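Local coordinates for rubber oxygenase (Streptomyces sp., PDB 5O1L), which cleaves poly(cis-1,4-isoprene) rubber oxidatively, using a non-covalently bound b-type heme to add oxygen across the polymer's double bonds in an endo-type reaction, at residues A40-T45 with E273-T278; L314-T319 with V386-S391; I323-R328 with V346-I351. All blocks are in the same frame, centred on the assembly; numbering follows the deposited sequence.

Interaction 1: A40-T45 with E273-T278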
loop_
_atom_site.group_PDB
_atom_site.type_symbol
_atom_site.label_atom_id
_atom_site.label_comp_id
_atom_site.label_asym_id
_atom_site.label_seq_id
_atom_site.Cartn_x
_atom_site.Cartn_y
_atom_site.Cartn_z
ATOM N N ALA A 40 -18.291 -12.425 -4.725
ATOM C CA ALA A 40 -18.200 -11.183 -4.000
ATOM C C ALA A 40 -17.199 -10.225 -4.660
ATOM O O ALA A 40 -16.828 -9.212 -3.995
ATOM C CB ALA A 40 -17.772 -11.468 -2.561
ATOM N N SER A 41 -16.736 -10.523 -5.841
ATOM C CA SER A 41 -15.695 -9.751 -6.504
ATOM C C SER A 41 -16.249 -8.750 -7.505
ATOM O O SER A 41 -17.429 -8.794 -7.889
ATOM C CB SER A 41 -14.768 -10.672 -7.258
ATOM O OG SER A 41 -15.368 -11.220 -8.437
ATOM N N VAL A 42 -15.362 -7.877 -7.982
ATOM C CA VAL A 42 -15.719 -6.933 -9.024
ATOM C C VAL A 42 -16.166 -7.651 -10.276
ATOM O O VAL A 42 -17.062 -7.161 -10.958
ATOM C CB VAL A 42 -14.527 -6.003 -9.307
ATOM C CG1 VAL A 42 -14.685 -5.219 -10.633
ATOM C CG2 VAL A 42 -14.274 -5.061 -8.183
ATOM N N ALA A 43 -15.488 -8.756 -10.662
ATOM C CA ALA A 43 -15.952 -9.491 -11.848
ATOM C C ALA A 43 -17.302 -10.082 -11.616
ATOM O O ALA A 43 -18.180 -10.138 -12.518
ATOM C CB ALA A 43 -14.999 -10.594 -12.162
ATOM N N GLY A 44 -17.525 -10.629 -10.425
ATOM C CA GLY A 44 -18.858 -11.097 -10.051
ATOM C C GLY A 44 -19.138 -12.500 -10.397
ATOM O O GLY A 44 -20.143 -13.021 -9.879
ATOM N N THR A 45 -18.304 -13.100 -11.247
ATOM C CA THR A 45 -18.455 -14.442 -11.725
ATOM C C THR A 45 -17.086 -14.896 -12.208
ATOM O O THR A 45 -16.086 -14.127 -12.312
ATOM C CB THR A 45 -19.596 -14.515 -12.780
ATOM O OG1 THR A 45 -20.000 -15.888 -12.963
ATOM C CG2 THR A 45 -19.165 -13.870 -14.060
ATOM N N GLU A 273 -11.546 -10.912 -10.500
ATOM C CA GLU A 273 -12.163 -11.971 -9.724
ATOM C C GLU A 273 -11.690 -12.042 -8.266
ATOM O O GLU A 273 -12.311 -12.756 -7.488
ATOM C CB GLU A 273 -11.817 -13.354 -10.358
ATOM C CG GLU A 273 -12.416 -13.528 -11.710
ATOM C CD GLU A 273 -11.985 -14.798 -12.438
ATOM O OE1 GLU A 273 -11.245 -15.663 -11.865
ATOM O OE2 GLU A 273 -12.432 -14.904 -13.619
ATOM N N TYR A 274 -10.664 -11.269 -7.916
ATOM C CA TYR A 274 -10.134 -11.225 -6.551
ATOM C C TYR A 274 -10.299 -9.887 -5.856
ATOM O O TYR A 274 -9.915 -9.723 -4.698
ATOM C CB TYR A 274 -8.636 -11.675 -6.492
ATOM C CG TYR A 274 -8.435 -13.030 -7.155
ATOM C CD1 TYR A 274 -9.180 -14.120 -6.846
ATOM C CD2 TYR A 274 -7.509 -13.136 -8.149
ATOM C CE1 TYR A 274 -8.955 -15.335 -7.436
ATOM C CE2 TYR A 274 -7.278 -14.334 -8.792
ATOM C CZ TYR A 274 -8.026 -15.414 -8.398
ATOM O OH TYR A 274 -7.806 -16.665 -9.036
ATOM N N ILE A 275 -10.791 -8.890 -6.545
ATOM C CA ILE A 275 -10.966 -7.544 -5.937
ATOM C C ILE A 275 -12.345 -7.464 -5.306
ATOM O O ILE A 275 -13.331 -7.739 -5.983
ATOM C CB ILE A 275 -10.842 -6.439 -7.037
ATOM C CG1 ILE A 275 -9.522 -6.552 -7.821
ATOM C CG2 ILE A 275 -11.048 -5.076 -6.423
ATOM C CD1 ILE A 275 -9.446 -5.643 -8.999
ATOM N N PRO A 276 -12.459 -7.146 -4.026
ATOM C CA PRO A 276 -13.793 -7.093 -3.419
ATOM C C PRO A 276 -14.670 -6.064 -4.017
ATOM O O PRO A 276 -14.228 -4.955 -4.293
ATOM C CB PRO A 276 -13.566 -6.794 -1.922
ATOM C CG PRO A 276 -12.126 -6.533 -1.812
ATOM C CD PRO A 276 -11.397 -6.798 -3.095
ATOM N N ALA A 277 -15.954 -6.391 -4.224
ATOM C CA ALA A 277 -16.875 -5.448 -4.860
ATOM C C ALA A 277 -17.472 -4.379 -3.935
ATOM O O ALA A 277 -17.848 -3.312 -4.396
ATOM C CB ALA A 277 -18.084 -6.159 -5.536
ATOM N N THR A 278 -17.471 -4.681 -2.641
ATOM C CA THR A 278 -18.100 -3.877 -1.622
ATOM C C THR A 278 -17.287 -3.824 -0.355
ATOM O O THR A 278 -16.434 -4.670 -0.136
ATOM C CB THR A 278 -19.496 -4.489 -1.249
ATOM O OG1 THR A 278 -19.304 -5.783 -0.658
ATOM C CG2 THR A 278 -20.404 -4.547 -2.430
HETATM O O HOH W 1 -19.242 -7.961 -2.622
#
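S41 lies between two backbone hydrogen bonds that tie 40-45 to 273-278. V42 N donates to I275 O (2.9 Å) nearly along the C=O axis, while A277 N reaches A40 O at 3.0 Å with an N-H...O angle of 161°. The same A40 O accepts from a water that also bonds T278 OG1. S41 CA adds a C-H...O contact to I275 O at 3.1 Å, so that carbonyl is approached by both an N-H and a C-H. The two N-H...O bonds make a single beta bridge between S41 and P276, an isolated bridge between two irregular segments of a mainly helical chain. Beside it V42 CG2 meets I275 CG2 at 3.7 Å, and A43 CB packs on E273 CG. S41 OG sits between its own backbone N and carbonyl carbon (chi1 72°), where it accepts from G44 N at 3.0 Å in an ST motif and also bonds P38 O. An alanine at S41 would probably leave G44 N without this acceptor and P38 O without this partner, making the turn through 42-44 less firmly held. Behind the bridge, Q262 of helix 251-267 bonds P276 O and touches both V42 and I275.

Interaction 2: L314-T319 with V386-S391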
loop_
_atom_site.group_PDB
_atom_site.type_symbol
_atom_site.label_atom_id
_atom_site.label_comp_id
_atom_site.label_asym_id
_atom_site.label_seq_id
_atom_site.Cartn_x
_atom_site.Cartn_y
_atom_site.Cartn_z
ATOM N N LEU A 314 13.359 12.313 10.410
ATOM C CA LEU A 314 12.716 13.341 9.606
ATOM C C LEU A 314 12.658 14.601 10.420
ATOM O O LEU A 314 12.668 14.555 11.665
ATOM C CB LEU A 314 11.274 12.907 9.287
ATOM C CG LEU A 314 11.114 11.685 8.392
ATOM C CD1 LEU A 314 9.649 11.332 8.187
ATOM C CD2 LEU A 314 11.747 11.953 7.024
ATOM N N ASP A 315 12.506 15.735 9.740
ATOM C CA ASP A 315 12.416 17.038 10.420
ATOM C C ASP A 315 10.966 17.318 10.796
ATOM O O ASP A 315 10.426 18.368 10.479
ATOM C CB ASP A 315 12.965 18.175 9.541
ATOM C CG ASP A 315 13.121 19.506 10.313
ATOM O OD1 ASP A 315 13.535 19.493 11.502
ATOM O OD2 ASP A 315 12.826 20.579 9.736
ATOM N N ALA A 316 10.315 16.351 11.432
ATOM C CA ALA A 316 8.888 16.433 11.671
ATOM C C ALA A 316 8.549 16.631 13.136
ATOM O O ALA A 316 7.443 17.052 13.395
ATOM C CB ALA A 316 8.210 15.187 11.163
ATOM N N GLY A 317 9.428 16.353 14.076
ATOM C CA GLY A 317 9.088 16.420 15.488
ATOM C C GLY A 317 8.531 15.114 16.015
ATOM O O GLY A 317 7.966 15.075 17.104
ATOM N N LEU A 318 8.570 14.049 15.235
ATOM C CA LEU A 318 8.085 12.733 15.690
ATOM C C LEU A 318 9.159 12.033 16.446
ATOM O O LEU A 318 9.997 11.334 15.838
ATOM C CB LEU A 318 7.616 11.803 14.583
ATOM C CG LEU A 318 6.240 12.125 14.038
ATOM C CD1 LEU A 318 5.943 11.311 12.803
ATOM C CD2 LEU A 318 5.065 11.930 15.050
ATOM N N THR A 319 9.127 12.154 17.762
ATOM C CA THR A 319 10.128 11.506 18.576
ATOM C C THR A 319 9.840 10.027 18.715
ATOM O O THR A 319 8.720 9.558 18.434
ATOM C CB THR A 319 10.191 12.163 19.937
ATOM O OG1 THR A 319 8.956 11.917 20.601
ATOM C CG2 THR A 319 10.416 13.686 19.827
ATOM N N VAL A 386 3.343 13.843 7.125
ATOM C CA VAL A 386 2.590 13.611 5.909
ATOM C C VAL A 386 3.137 14.509 4.777
ATOM O O VAL A 386 3.293 14.023 3.645
ATOM C CB VAL A 386 1.068 13.786 6.152
ATOM C CG1 VAL A 386 0.368 13.649 4.803
ATOM C CG2 VAL A 386 0.613 12.675 7.097
ATOM N N LEU A 387 3.408 15.773 5.063
ATOM C CA LEU A 387 3.951 16.669 4.056
ATOM C C LEU A 387 5.279 16.192 3.565
ATOM O O LEU A 387 5.559 16.254 2.341
ATOM C CB LEU A 387 4.046 18.068 4.628
ATOM C CG LEU A 387 2.767 18.786 4.901
ATOM C CD1 LEU A 387 3.190 20.097 5.556
ATOM C CD2 LEU A 387 1.892 19.052 3.655
ATOM N N LEU A 388 6.108 15.669 4.449
ATOM C CA LEU A 388 7.405 15.157 4.028
ATOM C C LEU A 388 7.225 13.921 3.135
ATOM O O LEU A 388 7.949 13.781 2.137
ATOM C CB LEU A 388 8.326 14.888 5.184
ATOM C CG LEU A 388 8.793 16.160 5.880
ATOM C CD1 LEU A 388 9.407 15.879 7.250
ATOM C CD2 LEU A 388 9.777 17.019 5.026
ATOM N N PHE A 389 6.280 13.033 3.433
ATOM C CA PHE A 389 6.033 11.867 2.577
ATOM C C PHE A 389 5.387 12.262 1.284
ATOM O O PHE A 389 5.667 11.607 0.288
ATOM C CB PHE A 389 5.194 10.829 3.330
ATOM C CG PHE A 389 5.995 9.822 4.087
ATOM C CD1 PHE A 389 7.236 10.123 4.642
ATOM C CD2 PHE A 389 5.472 8.542 4.284
ATOM C CE1 PHE A 389 7.977 9.173 5.309
ATOM C CE2 PHE A 389 6.210 7.589 4.989
ATOM C CZ PHE A 389 7.464 7.914 5.501
ATOM N N LEU A 390 4.581 13.321 1.229
ATOM C CA LEU A 390 4.149 13.880 -0.049
ATOM C C LEU A 390 5.331 14.435 -0.853
ATOM O O LEU A 390 5.443 14.144 -2.043
ATOM C CB LEU A 390 3.110 14.990 0.122
ATOM C CG LEU A 390 1.701 14.636 0.543
ATOM C CD1 LEU A 390 0.926 15.904 0.907
ATOM C CD2 LEU A 390 1.008 13.935 -0.612
ATOM N N SER A 391 6.186 15.247 -0.226
ATOM C CA SER A 391 7.357 15.824 -0.910
ATOM C C SER A 391 8.297 14.788 -1.505
ATOM O O SER A 391 8.688 14.921 -2.648
ATOM C CB SER A 391 8.186 16.698 0.050
ATOM O OG SER A 391 7.557 17.938 0.281
#
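L388 points its CD1 methyl into the bend of 314-316, where it meets three successive residues. L388 CD1 stands 4.0 Å from D315 N and also meets L314 CB and A316 CB. D315 is the centre of an inverse gamma turn, closed by a weak bond from A316 N to L314 O, and this tight bend just after helix 298-313 lets neighbouring residues face the same leucine. Deeper in, L314 CD1 comes to 4.0 Å from F389 CE1, the two side chains crossing at about a right angle. The buried F389 ring also makes a cation-pi contact with R170 and meets the ring of F385, while L314 touches F385 as well. That is the well-packed side. The other side is looser: D315 is exposed, and L388 is itself only partly covered. The contact thus lays the loop between helices 298-313 and 320-331 against helix 373-393, with A316 resting also on K384. With methyl, methylene and aromatic carbons supplying the side-chain contacts, the attachment depends on shape and on the exclusion of water, and lacks the directional hold of polar bonds.

Interaction 3: I323-R328 with V346-I351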
loop_
_atom_site.group_PDB
_atom_site.type_symbol
_atom_site.label_atom_id
_atom_site.label_comp_id
_atom_site.label_asym_id
_atom_site.label_seq_id
_atom_site.Cartn_x
_atom_site.Cartn_y
_atom_site.Cartn_z
ATOM N N ILE A 323 6.096 8.301 18.246
ATOM C CA ILE A 323 5.845 7.338 17.184
ATOM C C ILE A 323 5.334 6.057 17.764
ATOM O O ILE A 323 4.347 5.489 17.292
ATOM C CB ILE A 323 7.155 6.971 16.405
ATOM C CG1 ILE A 323 7.648 8.162 15.641
ATOM C CG2 ILE A 323 6.937 5.754 15.477
ATOM C CD1 ILE A 323 9.130 8.075 15.278
ATOM N N GLY A 324 5.939 5.587 18.842
ATOM C CA GLY A 324 5.551 4.390 19.455
ATOM C C GLY A 324 4.151 4.449 19.998
ATOM O O GLY A 324 3.378 3.509 19.828
ATOM N N ALA A 325 3.855 5.526 20.707
ATOM C CA ALA A 325 2.579 5.638 21.346
ATOM C C ALA A 325 1.470 5.753 20.304
ATOM O O ALA A 325 0.489 5.105 20.444
ATOM C CB ALA A 325 2.561 6.833 22.296
ATOM N N PHE A 326 1.661 6.613 19.325
ATOM C CA PHE A 326 0.636 6.782 18.306
ATOM C C PHE A 326 0.485 5.527 17.453
ATOM O O PHE A 326 -0.647 5.139 17.095
ATOM C CB PHE A 326 0.900 8.016 17.446
ATOM C CG PHE A 326 -0.284 8.369 16.573
ATOM C CD1 PHE A 326 -1.393 8.910 17.168
ATOM C CD2 PHE A 326 -0.260 8.116 15.255
ATOM C CE1 PHE A 326 -2.496 9.246 16.439
ATOM C CE2 PHE A 326 -1.444 8.384 14.494
ATOM C CZ PHE A 326 -2.485 8.889 15.114
ATOM N N SER A 327 1.597 4.840 17.184
ATOM C CA SER A 327 1.492 3.627 16.374
ATOM C C SER A 327 0.810 2.476 17.158
ATOM O O SER A 327 0.039 1.680 16.620
ATOM C CB SER A 327 2.841 3.208 15.897
ATOM O OG SER A 327 3.380 4.230 15.097
ATOM N N ARG A 328 1.044 2.352 18.452
ATOM C CA ARG A 328 0.385 1.393 19.259
ATOM C C ARG A 328 -1.072 1.708 19.368
ATOM O O ARG A 328 -1.904 0.808 19.334
ATOM C CB ARG A 328 1.020 1.316 20.679
ATOM C CG ARG A 328 2.359 0.633 20.632
ATOM C CD ARG A 328 3.029 0.581 21.999
ATOM N NE ARG A 328 2.244 -0.231 22.845
ATOM C CZ ARG A 328 2.244 -1.575 22.875
ATOM N NH1 ARG A 328 3.149 -2.283 22.271
ATOM N NH2 ARG A 328 1.323 -2.186 23.593
ATOM N N VAL A 346 1.445 6.174 29.476
ATOM C CA VAL A 346 0.942 7.539 29.734
ATOM C C VAL A 346 0.530 8.222 28.429
ATOM O O VAL A 346 -0.635 8.658 28.316
ATOM C CB VAL A 346 1.950 8.396 30.475
ATOM C CG1 VAL A 346 1.635 9.923 30.424
ATOM C CG2 VAL A 346 2.043 7.909 31.914
ATOM N N LEU A 347 1.399 8.246 27.404
ATOM C CA LEU A 347 1.024 8.866 26.186
ATOM C C LEU A 347 -0.069 8.105 25.495
ATOM O O LEU A 347 -0.946 8.738 24.922
ATOM C CB LEU A 347 2.219 8.928 25.237
ATOM C CG LEU A 347 3.259 10.017 25.542
ATOM C CD1 LEU A 347 4.551 9.724 24.750
ATOM C CD2 LEU A 347 2.732 11.418 25.155
ATOM N N GLU A 348 -0.081 6.802 25.549
ATOM C CA GLU A 348 -1.179 6.062 24.897
ATOM C C GLU A 348 -2.545 6.365 25.517
ATOM O O GLU A 348 -3.550 6.481 24.806
ATOM C CB GLU A 348 -0.923 4.586 24.967
ATOM C CG GLU A 348 0.182 4.053 24.046
ATOM C CD GLU A 348 0.548 2.571 24.322
ATOM O OE1 GLU A 348 1.650 2.202 24.856
ATOM O OE2 GLU A 348 -0.265 1.652 23.948
ATOM N N ARG A 349 -2.607 6.551 26.815
ATOM C CA ARG A 349 -3.863 6.899 27.472
ATOM C C ARG A 349 -4.246 8.360 27.163
ATOM O O ARG A 349 -5.443 8.604 26.940
ATOM C CB ARG A 349 -3.724 6.714 28.986
ATOM C CG ARG A 349 -5.035 7.001 29.709
ATOM C CD ARG A 349 -4.938 6.518 31.165
ATOM N NE ARG A 349 -4.837 5.049 31.202
ATOM C CZ ARG A 349 -4.987 4.278 32.295
ATOM N NH1 ARG A 349 -4.894 2.955 32.196
ATOM N NH2 ARG A 349 -5.234 4.809 33.481
ATOM N N LEU A 350 -3.322 9.291 27.099
ATOM C CA LEU A 350 -3.602 10.645 26.719
ATOM C C LEU A 350 -4.192 10.639 25.288
ATOM O O LEU A 350 -5.151 11.373 25.000
ATOM C CB LEU A 350 -2.364 11.563 26.742
ATOM C CG LEU A 350 -1.747 11.863 28.121
ATOM C CD1 LEU A 350 -0.503 12.676 27.875
ATOM C CD2 LEU A 350 -2.743 12.604 29.021
ATOM N N ILE A 351 -3.556 9.905 24.401
ATOM C CA ILE A 351 -4.001 9.842 22.998
ATOM C C ILE A 351 -5.333 9.202 22.883
ATOM O O ILE A 351 -6.227 9.747 22.196
ATOM C CB ILE A 351 -2.963 9.115 22.101
ATOM C CG1 ILE A 351 -1.694 9.905 22.030
ATOM C CG2 ILE A 351 -3.528 8.869 20.697
ATOM C CD1 ILE A 351 -0.537 9.174 21.473
HETATM O O HOH W 2 -0.950 -0.724 24.483
#
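A325 and L347 bring helices 320-331 and 345-362 together in a helix-helix packing within the all-helical catalytic domain. Their short segments cross at -50°, with axes 8.7 Å apart at closest approach. The small side chain of A325 allows the backbones to come near, and its CA lies 5.2 Å from the CA of E348.

The apolar contacts centre on this alanine. A325 CB touches L347 CB at 3.6 Å and the CD1 methyl of I351 at 4.0 Å. I351 also sends CG2 to F326 CD1, the two side chains crossing at about a right angle; CG2 is placed there anti to the backbone N. The side chain of F326 sets off away from 346-351, and its ring meets W355 edge-to-face and packs on L378 and L382 of helix 373-393. The aliphatic part of E348 takes part too, its CG packing beside A325 CB.

The polar contact is a salt bridge between R328 and E348, whose side chains cross obliquely with guanidinium and carboxylate planes 62° apart. R328 NH1 has a second acid, D337, and bonds L341 O, while E348 OE1 also accepts from Q344 N; this shared network probably fixes both charged groups and favours their ionised forms. A water accepts from R328 NH2 at 2.8 Å; its very short approach to E348 OE2 is doubtful as a bond. R328 NE makes a longer, weak bond to E348 OE2 and meets E348 OE1 from above the carboxylate plane, at 3.2 Å.

Overall arrangement
Interaction 1 comes first along the chain and closes before the others open; interaction 3 is nested inside the loop closed by interaction 2. Interactions 1 and 2 lie on opposite sides of the chain's centre, about 36 Å apart between centres. Interactions 2 and 3 share one side, with centres about 18 Å apart, and touch where L318 O meets I323 CD1 at 3.4 Å. The loop of interaction 2 leads directly into helix 320-331 of interaction 3, and helices 345-362 and 373-393 follow each other, so the two are neighbours in one helical part of the fold. Interaction 1 instead joins an N-terminal loop to the catalytic domain. All three lie away from the heme site.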